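Local coordinates for aluminum resistance protein (Clostridium novyi, PDB 3I16) that probably cleaves carbon-sulfur bonds with pyridoxal 5'-phosphate as cofactor and may take part in aluminium resistance, at residues 27-32 against 311-316; 41-46 against 225-230; 162-167 against 199-204. One frame throughout, in Å; residues are numbered along the deposited sequence.

Contact 1. Residues 27-32 against 311-316; sequences MNDIQN and CSRIME
A salt-bridge network joins two long helices of this fold, 17-54 and 287-318, where Asp29 on the first meets Arg313 on the second. Both nitrogens on one side of the guanidinium, NE and NH2, converge on a single carboxylate oxygen: Arg313 NH2 lies 2.8 Å from Asp29 OD2, and Arg313 NE is 2.9 Å from that same Asp29 OD2. This side-on grip is bent, both N-H...O angles falling a little under 150°, as expected when two N-H groups share one acceptor. OD2 sits in the guanidinium plane, at its edge, but the carboxylate is turned well out of that plane, the two groups standing 58° apart. NH2 therefore reaches OD2 from above the carboxylate plane, while NE comes in on its anti side, and both approach from the same face. Arg313 adopts this pose by setting CG anti to its backbone nitrogen (chi1 -173°) and then bending at chi2. The aliphatic start of the same side chain rests on Ile30, whose CG2 branch is 3.5 Å from Arg313 CB and also touches CG. The third nitrogen, Arg313 NH1, donates to Glu316 OE1 at 3.1 Å, one helical turn further on and again in the guanidinium plane. Beside this polar seam Ile314 packs on Leu22, Tyr23 and Ala26 of helix 17-54, and Ile30 leans on Tyr326. One arginine thus serves two carboxylates through all three nitrogens, with in-plane acceptors that fix the rotation of the planar group. The pairing probably offsets the positive charge of Arg313 and would favour the ionised form of both acids.

Contact 2. Residues 41-46 against 225-230; sequences REFNQL and MDTKEP. With EDO (1,2-ethanediol), chain L.
An Asx turn in the loop between strands 214-218 and 237-241 meets helix 17-54 here, through Asn44 and Phe43. The turn is defined by Asp226, whose OD2 accepts from Lys228 N at 3.2 Å, two residues on. Its backbone carbonyl is the acceptor for the helix: Asn44 ND2 lies 2.9 Å from Asp226 O, with an N-H...O angle of 160°. The acceptor lies nearly in the amide plane of Asn44, whereas the donor stands above the carbonyl plane of Asp226, so the bond is fairly straight at the hydrogen but avoids the carbonyl's lone-pair directions. The other branch of the amide, Asn44 OD1, approaches Thr227 CA at 3.4 Å. One residue earlier, Phe43 has its CG anti to the backbone nitrogen (chi1 179°), which carries the ring outward from the helix to Thr227. The two side chains cross at about a right angle; Phe43 CD2 is 3.6 Å from Thr227 CB and also meets the methyl CG2, an oblique apolar contact. Earlier in the helix, Arg41 NH1 makes a weak bond, 3.3 Å long, to O2 of an ethanediol probably from the crystallisation liquor, while Arg41 NE forms a salt bridge with Asp412 of the second subunit. Lys47, one turn on from Asn44, donates to Thr227 O and weakly to Asn44 OD1, tying the loop to the helix a second time. Around this junction, helix 287-318 sets Pro298 against Asn44, helix 196-209 sets Ile196 against Asp226, and Thr6 and Leu3 of the second subunit pack on Phe43 and Thr227 respectively.

Contact 3. Residues 162-167 against 199-204; sequences PNLEEI and IKSIVD
From CB outward, the side chain of Ile202 crosses the ring of Pro162 at about a right angle, and its CG1 branch does the touching. At CB, chi1 of -65° puts CG1 anti to the carbonyl carbon, beside the backbone N, and this aims the branch at the proline. Ile202 CG1 then lies 3.7 Å from Pro162 CB and a little farther from Pro162 CG. The terminal Ile202 CD1 lies about equally near both, 3.8 Å from Pro162 CG and 3.9 Å from Pro162 CB, so CG1 and CD1 both rest on these two ring atoms. Two residues after Pro162, Leu164 brings one methyl, CD2, onto the backbone of the other helix: it is 3.8 Å from Ser201 O and 4.0 Å from Ile202 CA. The same methyl passes Ser201 OG, itself hydrogen-bonded to Asp198 O. The contact is thus van der Waals packing throughout. Asn163, between the two touching residues, is the N-cap of helix 164-173: its OD1 accepts from Glu166 N at 3.2 Å. The start of that helix lies against the middle of helix 196-209, with Leu164 also on Cys205 and Ile167 on Val206. Helix 196-209 is itself the crossover between adjacent parallel strands 177-183 and 214-218, a beta-alpha-beta unit of the mixed sheet, consistent with the PLP-dependent aminotransferase-like fold.

Contacts 1 and 2 share helix 17-54: the first joins it to helix 287-318, the second, farther along, to the loop 225-230. Their centres lie 23 Å apart and their nearest atoms about 11 Å; helix 17-54 runs through both, and helix 287-318 also borders both. Contact 3 touches contact 2 through Pro230 CG and Ile199 CD1, 4.0 Å apart, although their centres are also 23 Å apart. Contacts 1 and 3 are remote, with about 21 Å between nearest atoms. All three lie away from the pyridoxal-phosphate site with Lys244 and Tyr126; the side chain of Ile202 is about 14 Å from the cofactor.

Contact 1. Residues 27-32 against 311-316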
loop_
_atom_site.group_PDB
_atom_site.type_symbol
_atom_site.label_atom_id
_atom_site.label_comp_id
_atom_site.label_asym_id
_atom_site.label_seq_id
_atom_site.Cartn_x
_atom_site.Cartn_y
_atom_site.Cartn_z
HETATM N N MSE B 27 -33.514 -25.487 3.273
HETATM C CA MSE B 27 -32.798 -25.608 1.990
HETATM C C MSE B 27 -33.679 -26.253 0.952
HETATM O O MSE B 27 -33.710 -25.804 -0.186
HETATM C CB MSE B 27 -31.548 -26.459 2.122
HETATM C CG MSE B 27 -30.440 -25.765 2.747
HETATM SE SE MSE B 27 -29.727 -24.429 1.517
HETATM C CE MSE B 27 -28.745 -25.495 0.333
ATOM N N ASN B 28 -34.379 -27.316 1.338
ATOM C CA ASN B 28 -35.299 -27.969 0.431
ATOM C C ASN B 28 -36.357 -26.943 -0.055
ATOM O O ASN B 28 -36.598 -26.824 -1.262
ATOM C CB ASN B 28 -36.004 -29.170 1.106
ATOM C CG ASN B 28 -35.060 -30.360 1.422
ATOM O OD1 ASN B 28 -34.010 -30.517 0.816
ATOM N ND2 ASN B 28 -35.480 -31.222 2.366
ATOM N N ASP B 29 -36.960 -26.199 0.881
ATOM C CA ASP B 29 -38.000 -25.207 0.559
ATOM C C ASP B 29 -37.569 -24.017 -0.332
ATOM O O ASP B 29 -38.357 -23.526 -1.125
ATOM C CB ASP B 29 -38.591 -24.606 1.837
ATOM C CG ASP B 29 -39.388 -25.596 2.656
ATOM O OD1 ASP B 29 -39.704 -26.712 2.181
ATOM O OD2 ASP B 29 -39.733 -25.225 3.793
ATOM N N ILE B 30 -36.338 -23.545 -0.193
ATOM C CA ILE B 30 -35.885 -22.361 -0.938
ATOM C C ILE B 30 -35.127 -22.626 -2.242
ATOM O O ILE B 30 -34.806 -21.674 -2.959
ATOM C CB ILE B 30 -35.021 -21.437 -0.008
ATOM C CG1 ILE B 30 -33.638 -22.049 0.254
ATOM C CG2 ILE B 30 -35.799 -21.136 1.299
ATOM C CD1 ILE B 30 -32.844 -21.379 1.390
ATOM N N GLN B 31 -34.836 -23.887 -2.575
ATOM C CA GLN B 31 -34.014 -24.175 -3.778
ATOM C C GLN B 31 -34.461 -23.511 -5.053
ATOM O O GLN B 31 -33.631 -22.958 -5.760
ATOM C CB GLN B 31 -33.804 -25.680 -4.047
ATOM C CG GLN B 31 -32.758 -26.331 -3.152
ATOM C CD GLN B 31 -31.558 -25.417 -2.831
ATOM O OE1 GLN B 31 -30.646 -25.234 -3.655
ATOM N NE2 GLN B 31 -31.552 -24.854 -1.607
ATOM N N ASN B 32 -35.753 -23.541 -5.343
ATOM C CA ASN B 32 -36.251 -22.931 -6.573
ATOM C C ASN B 32 -36.046 -21.434 -6.631
ATOM O O ASN B 32 -35.826 -20.892 -7.701
ATOM C CB ASN B 32 -37.724 -23.303 -6.838
ATOM C CG ASN B 32 -37.889 -24.752 -7.249
ATOM O OD1 ASN B 32 -36.929 -25.404 -7.671
ATOM N ND2 ASN B 32 -39.115 -25.270 -7.138
ATOM N N CYS B 311 -31.857 -17.431 5.702
ATOM C CA CYS B 311 -32.138 -16.883 7.017
ATOM C C CYS B 311 -33.645 -16.702 7.154
ATOM O O CYS B 311 -34.212 -17.131 8.129
ATOM C CB CYS B 311 -31.421 -15.551 7.206
ATOM S SG CYS B 311 -31.732 -14.817 8.838
ATOM N N SER B 312 -34.289 -16.108 6.148
ATOM C CA SER B 312 -35.738 -15.915 6.177
ATOM C C SER B 312 -36.494 -17.218 6.467
ATOM O O SER B 312 -37.324 -17.301 7.411
ATOM C CB SER B 312 -36.210 -15.342 4.838
ATOM O OG SER B 312 -37.616 -15.180 4.773
ATOM N N ARG B 313 -36.226 -18.242 5.664
ATOM C CA ARG B 313 -36.981 -19.480 5.809
ATOM C C ARG B 313 -36.619 -20.252 7.089
ATOM O O ARG B 313 -37.503 -20.719 7.769
ATOM C CB ARG B 313 -36.826 -20.363 4.568
ATOM C CG ARG B 313 -37.705 -21.608 4.563
ATOM C CD ARG B 313 -39.179 -21.284 4.798
ATOM N NE ARG B 313 -40.003 -22.434 4.486
ATOM C CZ ARG B 313 -41.326 -22.486 4.566
ATOM N NH1 ARG B 313 -42.042 -21.431 4.946
ATOM N NH2 ARG B 313 -41.941 -23.622 4.237
ATOM N N ILE B 314 -35.335 -20.374 7.425
ATOM C CA ILE B 314 -34.965 -21.118 8.642
ATOM C C ILE B 314 -35.534 -20.461 9.924
ATOM O O ILE B 314 -36.017 -21.164 10.830
ATOM C CB ILE B 314 -33.435 -21.376 8.750
ATOM C CG1 ILE B 314 -33.139 -22.577 9.664
ATOM C CG2 ILE B 314 -32.678 -20.136 9.220
ATOM C CD1 ILE B 314 -31.629 -22.958 9.702
HETATM N N MSE B 315 -35.544 -19.129 9.976
HETATM C CA MSE B 315 -36.064 -18.410 11.168
HETATM C C MSE B 315 -37.578 -18.493 11.211
HETATM O O MSE B 315 -38.188 -18.635 12.302
HETATM C CB MSE B 315 -35.584 -16.940 11.163
HETATM C CG MSE B 315 -34.081 -16.775 11.176
HETATM SE SE MSE B 315 -33.258 -17.555 12.715
HETATM C CE MSE B 315 -33.899 -16.310 13.998
ATOM N N GLU B 316 -38.204 -18.428 10.033
ATOM C CA GLU B 316 -39.667 -18.578 9.952
ATOM C C GLU B 316 -40.072 -19.961 10.479
ATOM O O GLU B 316 -41.002 -20.084 11.303
ATOM C CB GLU B 316 -40.167 -18.415 8.500
ATOM C CG GLU B 316 -41.652 -18.457 8.369
ATOM C CD GLU B 316 -42.163 -18.525 6.935
ATOM O OE1 GLU B 316 -41.373 -18.575 5.954
ATOM O OE2 GLU B 316 -43.398 -18.546 6.813
#

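Contact 2. Residues 41-46 against 225-230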
loop_
_atom_site.group_PDB
_atom_site.type_symbol
_atom_site.label_atom_id
_atom_site.label_comp_id
_atom_site.label_asym_id
_atom_site.label_seq_id
_atom_site.Cartn_x
_atom_site.Cartn_y
_atom_site.Cartn_z
ATOM N N ARG B 41 -27.860 -13.122 -12.086
ATOM C CA ARG B 41 -26.411 -13.004 -11.838
ATOM C C ARG B 41 -25.611 -13.146 -13.119
ATOM O O ARG B 41 -24.647 -12.402 -13.364
ATOM C CB ARG B 41 -25.990 -14.055 -10.808
ATOM C CG ARG B 41 -24.505 -14.069 -10.452
ATOM C CD ARG B 41 -24.201 -15.248 -9.584
ATOM N NE ARG B 41 -24.472 -16.517 -10.265
ATOM C CZ ARG B 41 -24.486 -17.708 -9.680
ATOM N NH1 ARG B 41 -24.251 -17.847 -8.374
ATOM N NH2 ARG B 41 -24.757 -18.784 -10.405
ATOM N N GLU B 42 -26.034 -14.086 -13.946
ATOM C CA GLU B 42 -25.423 -14.326 -15.232
ATOM C C GLU B 42 -25.463 -13.056 -16.100
ATOM O O GLU B 42 -24.448 -12.646 -16.672
ATOM C CB GLU B 42 -26.198 -15.443 -15.920
ATOM C CG GLU B 42 -25.678 -15.843 -17.246
ATOM C CD GLU B 42 -26.463 -17.006 -17.790
ATOM O OE1 GLU B 42 -27.656 -16.808 -18.126
ATOM O OE2 GLU B 42 -25.879 -18.108 -17.872
ATOM N N PHE B 43 -26.650 -12.461 -16.228
ATOM C CA PHE B 43 -26.784 -11.217 -17.004
ATOM C C PHE B 43 -25.882 -10.116 -16.436
ATOM O O PHE B 43 -25.178 -9.406 -17.188
ATOM C CB PHE B 43 -28.209 -10.694 -16.984
ATOM C CG PHE B 43 -28.371 -9.419 -17.757
ATOM C CD1 PHE B 43 -28.642 -9.447 -19.116
ATOM C CD2 PHE B 43 -28.208 -8.209 -17.141
ATOM C CE1 PHE B 43 -28.776 -8.304 -19.821
ATOM C CE2 PHE B 43 -28.323 -7.040 -17.861
ATOM C CZ PHE B 43 -28.621 -7.093 -19.198
ATOM N N ASN B 44 -25.930 -9.969 -15.110
ATOM C CA ASN B 44 -25.160 -8.928 -14.445
ATOM C C ASN B 44 -23.661 -9.150 -14.574
ATOM O O ASN B 44 -22.920 -8.203 -14.654
ATOM C CB ASN B 44 -25.581 -8.750 -12.970
ATOM C CG ASN B 44 -26.949 -8.039 -12.809
ATOM O OD1 ASN B 44 -27.391 -7.308 -13.698
ATOM N ND2 ASN B 44 -27.607 -8.251 -11.668
ATOM N N GLN B 45 -23.214 -10.392 -14.629
ATOM C CA GLN B 45 -21.809 -10.653 -14.778
ATOM C C GLN B 45 -21.396 -10.178 -16.175
ATOM O O GLN B 45 -20.337 -9.580 -16.353
ATOM C CB GLN B 45 -21.496 -12.154 -14.617
ATOM C CG GLN B 45 -19.995 -12.476 -14.727
ATOM C CD GLN B 45 -19.215 -12.017 -13.523
ATOM O OE1 GLN B 45 -19.208 -12.692 -12.502
ATOM N NE2 GLN B 45 -18.518 -10.893 -13.644
ATOM N N LEU B 46 -22.226 -10.477 -17.168
ATOM C CA LEU B 46 -21.943 -10.086 -18.548
ATOM C C LEU B 46 -21.970 -8.558 -18.710
ATOM O O LEU B 46 -21.122 -7.989 -19.393
ATOM C CB LEU B 46 -22.938 -10.763 -19.486
ATOM C CG LEU B 46 -22.860 -10.462 -20.966
ATOM C CD1 LEU B 46 -21.461 -10.759 -21.549
ATOM C CD2 LEU B 46 -23.938 -11.261 -21.647
HETATM N N MSE B 225 -29.226 -6.678 -7.642
HETATM C CA MSE B 225 -30.378 -7.478 -7.226
HETATM C C MSE B 225 -31.275 -7.790 -8.420
HETATM O O MSE B 225 -32.040 -8.770 -8.399
HETATM C CB MSE B 225 -31.198 -6.753 -6.166
HETATM C CG MSE B 225 -30.511 -6.528 -4.848
HETATM SE SE MSE B 225 -30.112 -8.149 -3.850
HETATM C CE MSE B 225 -28.404 -8.557 -4.636
ATOM N N ASP B 226 -31.198 -6.946 -9.444
ATOM C CA ASP B 226 -32.014 -7.100 -10.626
ATOM C C ASP B 226 -31.076 -6.840 -11.787
ATOM O O ASP B 226 -29.923 -6.465 -11.579
ATOM C CB ASP B 226 -33.181 -6.089 -10.588
ATOM C CG ASP B 226 -34.230 -6.345 -11.652
ATOM O OD1 ASP B 226 -34.820 -7.432 -11.667
ATOM O OD2 ASP B 226 -34.446 -5.464 -12.493
ATOM N N THR B 227 -31.553 -7.074 -13.005
ATOM C CA THR B 227 -30.768 -6.826 -14.195
ATOM C C THR B 227 -30.763 -5.326 -14.511
ATOM O O THR B 227 -29.922 -4.867 -15.292
ATOM C CB THR B 227 -31.292 -7.602 -15.414
ATOM O OG1 THR B 227 -32.654 -7.251 -15.633
ATOM C CG2 THR B 227 -31.205 -9.097 -15.176
ATOM N N LYS B 228 -31.707 -4.588 -13.928
ATOM C CA LYS B 228 -31.757 -3.132 -14.049
ATOM C C LYS B 228 -31.380 -2.446 -12.734
ATOM O O LYS B 228 -31.503 -3.021 -11.650
ATOM C CB LYS B 228 -33.169 -2.666 -14.433
ATOM C CG LYS B 228 -33.615 -3.061 -15.822
ATOM C CD LYS B 228 -34.888 -2.325 -16.219
ATOM C CE LYS B 228 -35.219 -2.557 -17.677
ATOM N NZ LYS B 228 -35.369 -3.997 -17.951
ATOM N N GLU B 229 -30.937 -1.204 -12.849
ATOM C CA GLU B 229 -30.642 -0.353 -11.694
ATOM C C GLU B 229 -31.583 0.866 -11.809
ATOM O O GLU B 229 -32.265 1.043 -12.830
ATOM C CB GLU B 229 -29.175 0.036 -11.685
ATOM C CG GLU B 229 -28.219 -1.154 -11.430
ATOM C CD GLU B 229 -28.332 -1.758 -10.032
ATOM O OE1 GLU B 229 -28.665 -1.023 -9.085
ATOM O OE2 GLU B 229 -28.048 -2.974 -9.874
ATOM N N PRO B 230 -31.637 1.709 -10.766
ATOM C CA PRO B 230 -32.580 2.830 -10.845
ATOM C C PRO B 230 -32.294 3.783 -11.996
ATOM O O PRO B 230 -33.214 4.435 -12.483
ATOM C CB PRO B 230 -32.409 3.533 -9.503
ATOM C CG PRO B 230 -31.948 2.464 -8.584
ATOM C CD PRO B 230 -31.046 1.586 -9.424
HETATM C C1 EDO L . -23.878 -20.794 -3.432
HETATM O O1 EDO L . -22.549 -20.433 -3.034
HETATM C C2 EDO L . -24.031 -20.757 -4.946
HETATM O O2 EDO L . -24.101 -19.417 -5.471
#

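Contact 3. Residues 162-167 against 199-204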
loop_
_atom_site.group_PDB
_atom_site.type_symbol
_atom_site.label_atom_id
_atom_site.label_comp_id
_atom_site.label_asym_id
_atom_site.label_seq_id
_atom_site.Cartn_x
_atom_site.Cartn_y
_atom_site.Cartn_z
ATOM N N PRO B 162 -45.398 3.174 -2.652
ATOM C CA PRO B 162 -45.330 4.642 -2.780
ATOM C C PRO B 162 -46.708 5.269 -2.877
ATOM O O PRO B 162 -47.591 4.694 -3.529
ATOM C CB PRO B 162 -44.573 4.846 -4.092
ATOM C CG PRO B 162 -43.764 3.579 -4.271
ATOM C CD PRO B 162 -44.568 2.481 -3.654
ATOM N N ASN B 163 -46.904 6.414 -2.213
ATOM C CA ASN B 163 -48.171 7.121 -2.258
ATOM C C ASN B 163 -48.078 8.170 -3.367
ATOM O O ASN B 163 -47.848 9.362 -3.119
ATOM C CB ASN B 163 -48.486 7.782 -0.915
ATOM C CG ASN B 163 -49.889 8.360 -0.875
ATOM O OD1 ASN B 163 -50.562 8.466 -1.902
ATOM N ND2 ASN B 163 -50.341 8.741 0.313
ATOM N N LEU B 164 -48.297 7.708 -4.592
ATOM C CA LEU B 164 -48.139 8.537 -5.766
ATOM C C LEU B 164 -49.075 9.739 -5.763
ATOM O O LEU B 164 -48.658 10.843 -6.086
ATOM C CB LEU B 164 -48.305 7.705 -7.042
ATOM C CG LEU B 164 -47.362 6.518 -7.265
ATOM C CD1 LEU B 164 -47.723 5.804 -8.586
ATOM C CD2 LEU B 164 -45.876 6.925 -7.253
ATOM N N GLU B 165 -50.319 9.546 -5.353
ATOM C CA GLU B 165 -51.278 10.647 -5.334
ATOM C C GLU B 165 -50.826 11.752 -4.393
ATOM O O GLU B 165 -50.934 12.923 -4.724
ATOM C CB GLU B 165 -52.679 10.158 -4.965
ATOM C CG GLU B 165 -53.193 9.061 -5.920
ATOM C CD GLU B 165 -54.677 8.783 -5.800
ATOM O OE1 GLU B 165 -55.364 9.437 -4.980
ATOM O OE2 GLU B 165 -55.166 7.902 -6.549
ATOM N N GLU B 166 -50.294 11.394 -3.227
ATOM C CA GLU B 166 -49.801 12.405 -2.290
ATOM C C GLU B 166 -48.523 13.080 -2.834
ATOM O O GLU B 166 -48.362 14.295 -2.704
ATOM C CB GLU B 166 -49.574 11.776 -0.905
ATOM C CG GLU B 166 -49.257 12.776 0.213
ATOM C CD GLU B 166 -50.387 13.749 0.490
ATOM O OE1 GLU B 166 -51.544 13.471 0.091
ATOM O OE2 GLU B 166 -50.125 14.791 1.127
ATOM N N ILE B 167 -47.623 12.301 -3.440
ATOM C CA ILE B 167 -46.400 12.863 -4.041
ATOM C C ILE B 167 -46.790 13.959 -5.042
ATOM O O ILE B 167 -46.330 15.105 -4.958
ATOM C CB ILE B 167 -45.535 11.762 -4.720
ATOM C CG1 ILE B 167 -44.892 10.853 -3.663
ATOM C CG2 ILE B 167 -44.416 12.377 -5.574
ATOM C CD1 ILE B 167 -44.286 9.630 -4.217
ATOM N N ILE B 199 -39.631 2.051 -8.204
ATOM C CA ILE B 199 -38.801 3.222 -8.415
ATOM C C ILE B 199 -39.212 3.904 -9.715
ATOM O O ILE B 199 -39.356 5.125 -9.746
ATOM C CB ILE B 199 -37.300 2.879 -8.405
ATOM C CG1 ILE B 199 -36.884 2.481 -6.980
ATOM C CG2 ILE B 199 -36.480 4.090 -8.902
ATOM C CD1 ILE B 199 -35.497 1.829 -6.834
ATOM N N LYS B 200 -39.443 3.116 -10.766
ATOM C CA LYS B 200 -39.913 3.651 -12.032
ATOM C C LYS B 200 -41.243 4.390 -11.842
ATOM O O LYS B 200 -41.425 5.477 -12.366
ATOM C CB LYS B 200 -40.123 2.545 -13.072
ATOM C CG LYS B 200 -40.537 3.077 -14.465
ATOM C CD LYS B 200 -40.738 1.957 -15.464
ATOM C CE LYS B 200 -40.882 2.495 -16.905
ATOM N NZ LYS B 200 -41.929 3.524 -17.065
ATOM N N SER B 201 -42.173 3.807 -11.103
ATOM C CA SER B 201 -43.471 4.461 -10.931
ATOM C C SER B 201 -43.311 5.827 -10.242
ATOM O O SER B 201 -44.002 6.752 -10.595
ATOM C CB SER B 201 -44.473 3.561 -10.189
ATOM O OG SER B 201 -44.134 3.501 -8.825
ATOM N N ILE B 202 -42.383 5.956 -9.291
ATOM C CA ILE B 202 -42.129 7.247 -8.634
ATOM C C ILE B 202 -41.508 8.245 -9.630
ATOM O O ILE B 202 -41.966 9.392 -9.764
ATOM C CB ILE B 202 -41.209 7.120 -7.382
ATOM C CG1 ILE B 202 -41.884 6.291 -6.267
ATOM C CG2 ILE B 202 -40.821 8.504 -6.882
ATOM C CD1 ILE B 202 -40.916 5.872 -5.118
ATOM N N VAL B 203 -40.488 7.811 -10.351
ATOM C CA VAL B 203 -39.850 8.709 -11.326
ATOM C C VAL B 203 -40.864 9.213 -12.346
ATOM O O VAL B 203 -41.000 10.445 -12.531
ATOM C CB VAL B 203 -38.638 8.069 -11.994
ATOM C CG1 VAL B 203 -38.060 8.995 -13.057
ATOM C CG2 VAL B 203 -37.607 7.746 -10.936
ATOM N N ASP B 204 -41.610 8.297 -12.972
ATOM C CA ASP B 204 -42.637 8.709 -13.947
ATOM C C ASP B 204 -43.652 9.698 -13.365
ATOM O O ASP B 204 -44.049 10.662 -14.015
ATOM C CB ASP B 204 -43.375 7.494 -14.523
ATOM C CG ASP B 204 -42.486 6.641 -15.381
ATOM O OD1 ASP B 204 -41.370 7.082 -15.690
ATOM O OD2 ASP B 204 -42.899 5.531 -15.751
#